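Local coordinates for protein NANS (YJHS), A 9-O-acetyl N-acetylneuraminic acid esterase (Escherichia coli O157:H7 EDL933, PDB 3PT5) that probably hydrolyses the 9-O-acetyl group of 9-O-acetyl-N-acetylneuraminate, a step needed for growth on this host mucosal sialic acid, at residues L195-Y200 with F246-A252. Residues are numbered along the deposited sequence; the frame is centred on the assembly and turned at random.
Sequences LMTSDY and FPHAYEA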
loop_
_atom_site.group_PDB
_atom_site.type_symbol
_atom_site.label_atom_id
_atom_site.label_comp_id
_atom_site.label_asym_id
_atom_site.label_seq_id
_atom_site.Cartn_x
_atom_site.Cartn_y
_atom_site.Cartn_z
ATOM N N LEU A 195 -2.450 -5.991 16.858
ATOM C CA LEU A 195 -1.505 -6.635 17.770
ATOM C C LEU A 195 -1.613 -6.116 19.190
ATOM O O LEU A 195 -1.246 -6.806 20.140
ATOM C CB LEU A 195 -0.069 -6.402 17.328
ATOM C CG LEU A 195 0.382 -6.944 15.987
ATOM C CD1 LEU A 195 1.773 -6.382 15.666
ATOM C CD2 LEU A 195 0.414 -8.439 16.035
ATOM N N MET A 196 -2.070 -4.876 19.330
ATOM C CA MET A 196 -2.080 -4.185 20.614
ATOM C C MET A 196 -3.327 -4.420 21.436
ATOM O O MET A 196 -3.325 -4.142 22.632
ATOM C CB MET A 196 -1.928 -2.677 20.388
ATOM C CG MET A 196 -0.594 -2.317 19.805
ATOM S SD MET A 196 -0.351 -0.540 19.822
ATOM C CE MET A 196 -1.138 -0.074 18.330
ATOM N N THR A 197 -4.412 -4.862 20.783
ATOM C CA THR A 197 -5.715 -4.885 21.466
ATOM C C THR A 197 -5.895 -6.191 22.238
ATOM O O THR A 197 -5.246 -7.206 21.945
ATOM C CB THR A 197 -6.944 -4.639 20.525
ATOM O OG1 THR A 197 -7.218 -5.823 19.774
ATOM C CG2 THR A 197 -6.718 -3.481 19.567
ATOM N N SER A 198 -6.776 -6.158 23.230
ATOM C CA SER A 198 -7.039 -7.361 24.028
ATOM C C SER A 198 -7.787 -8.384 23.162
ATOM O O SER A 198 -7.779 -9.587 23.456
ATOM C CB SER A 198 -7.833 -7.020 25.297
ATOM O OG SER A 198 -9.133 -6.578 24.968
ATOM N N ASP A 199 -8.397 -7.906 22.086
ATOM C CA ASP A 199 -9.128 -8.770 21.149
ATOM C C ASP A 199 -8.323 -9.206 19.901
ATOM O O ASP A 199 -8.905 -9.537 18.865
ATOM C CB ASP A 199 -10.428 -8.078 20.750
ATOM C CG ASP A 199 -11.429 -9.032 20.138
ATOM O OD1 ASP A 199 -11.514 -10.202 20.587
ATOM O OD2 ASP A 199 -12.112 -8.606 19.184
ATOM N N TYR A 200 -6.996 -9.227 19.999
ATOM C CA TYR A 200 -6.143 -9.559 18.844
ATOM C C TYR A 200 -6.471 -10.909 18.223
ATOM O O TYR A 200 -6.263 -11.111 17.028
ATOM C CB TYR A 200 -4.666 -9.568 19.267
ATOM C CG TYR A 200 -4.297 -10.771 20.109
ATOM C CD1 TYR A 200 -3.763 -11.914 19.523
ATOM C CD2 TYR A 200 -4.529 -10.771 21.489
ATOM C CE1 TYR A 200 -3.445 -13.026 20.282
ATOM C CE2 TYR A 200 -4.218 -11.875 22.252
ATOM C CZ TYR A 200 -3.671 -12.996 21.642
ATOM O OH TYR A 200 -3.370 -14.087 22.414
ATOM N N PHE A 246 5.190 -7.430 20.468
ATOM C CA PHE A 246 3.898 -8.110 20.529
ATOM C C PHE A 246 4.058 -9.521 19.911
ATOM O O PHE A 246 3.353 -9.868 18.981
ATOM C CB PHE A 246 2.801 -7.281 19.811
ATOM C CG PHE A 246 2.770 -5.843 20.227
ATOM C CD1 PHE A 246 2.081 -5.441 21.380
ATOM C CD2 PHE A 246 3.505 -4.889 19.529
ATOM C CE1 PHE A 246 2.073 -4.107 21.793
ATOM C CE2 PHE A 246 3.509 -3.546 19.935
ATOM C CZ PHE A 246 2.801 -3.157 21.074
ATOM N N PRO A 247 4.979 -10.347 20.465
ATOM C CA PRO A 247 5.282 -11.637 19.842
ATOM C C PRO A 247 4.100 -12.630 19.822
ATOM O O PRO A 247 3.881 -13.349 18.825
ATOM C CB PRO A 247 6.456 -12.172 20.691
ATOM C CG PRO A 247 6.296 -11.519 22.015
ATOM C CD PRO A 247 5.712 -10.146 21.731
ATOM N N HIS A 248 3.334 -12.675 20.908
ATOM C CA HIS A 248 2.185 -13.573 20.993
ATOM C C HIS A 248 1.098 -13.187 20.003
ATOM O O HIS A 248 0.582 -14.028 19.259
ATOM C CB HIS A 248 1.615 -13.597 22.409
ATOM C CG HIS A 248 0.697 -14.749 22.658
ATOM N ND1 HIS A 248 -0.679 -14.623 22.666
ATOM C CD2 HIS A 248 0.957 -16.058 22.890
ATOM C CE1 HIS A 248 -1.223 -15.806 22.888
ATOM N NE2 HIS A 248 -0.254 -16.691 23.029
ATOM N N ALA A 249 0.788 -11.893 19.953
ATOM C CA ALA A 249 -0.188 -11.410 18.998
ATOM C C ALA A 249 0.345 -11.525 17.562
ATOM O O ALA A 249 -0.400 -11.817 16.659
ATOM C CB ALA A 249 -0.576 -9.983 19.320
ATOM N N TYR A 250 1.633 -11.264 17.350
ATOM C CA TYR A 250 2.216 -11.406 16.023
ATOM C C TYR A 250 2.070 -12.837 15.470
ATOM O O TYR A 250 1.695 -13.050 14.304
ATOM C CB TYR A 250 3.680 -10.912 16.047
ATOM C CG TYR A 250 4.363 -11.162 14.764
ATOM C CD1 TYR A 250 4.215 -10.273 13.694
ATOM C CD2 TYR A 250 5.129 -12.312 14.577
ATOM C CE1 TYR A 250 4.824 -10.532 12.469
ATOM C CE2 TYR A 250 5.750 -12.571 13.357
ATOM C CZ TYR A 250 5.585 -11.682 12.307
ATOM O OH TYR A 250 6.220 -11.963 11.118
ATOM N N GLU A 251 2.320 -13.817 16.336
ATOM C CA GLU A 251 2.201 -15.217 15.975
ATOM C C GLU A 251 0.762 -15.549 15.537
ATOM O O GLU A 251 0.565 -16.256 14.553
ATOM C CB GLU A 251 2.619 -16.070 17.178
ATOM C CG GLU A 251 2.414 -17.560 16.987
ATOM C CD GLU A 251 3.367 -18.410 17.833
ATOM O OE1 GLU A 251 3.463 -18.198 19.073
ATOM O OE2 GLU A 251 4.020 -19.298 17.236
ATOM N N ALA A 252 -0.234 -14.994 16.231
ATOM C CA ALA A 252 -1.632 -15.252 15.874
ATOM C C ALA A 252 -2.016 -14.548 14.582
ATOM O O ALA A 252 -2.529 -15.170 13.632
ATOM C CB ALA A 252 -2.556 -14.849 16.988
#
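Apolar loop-to-helix packing near the periphery of an SGNH-hydrolase fold, its centre about 22 Å from the centre of the chain, joins the loop between strand 182-189 and helix 203-218 to the first turns of helix 247-253. The evidence is 408 Å² of buried surface and a series of van der Waals contacts. The nearest CA atoms across the two segments are those of L195 and A249, 5.1 Å apart. L195 points toward the helix, its CD2 lying 3.8 Å from A249 CB and its CB 3.9 Å from F246 CB, while W242 and I253 also touch this leucine. A type I turn from T197 to Y200 carries the chain away from the helix and back, so that Y200 rejoins the interface: its CD1 is 3.7 Å from A249 CB and its CE1 3.9 Å from A252 CB, the latter at the ring edge. F246, at the N-cap position, meets M196 in a Met-aromatic contact, with M196 SD oblique at 5.1 Å from the ring centroid and M196 CG over the face, 3.7 Å from F246 CZ.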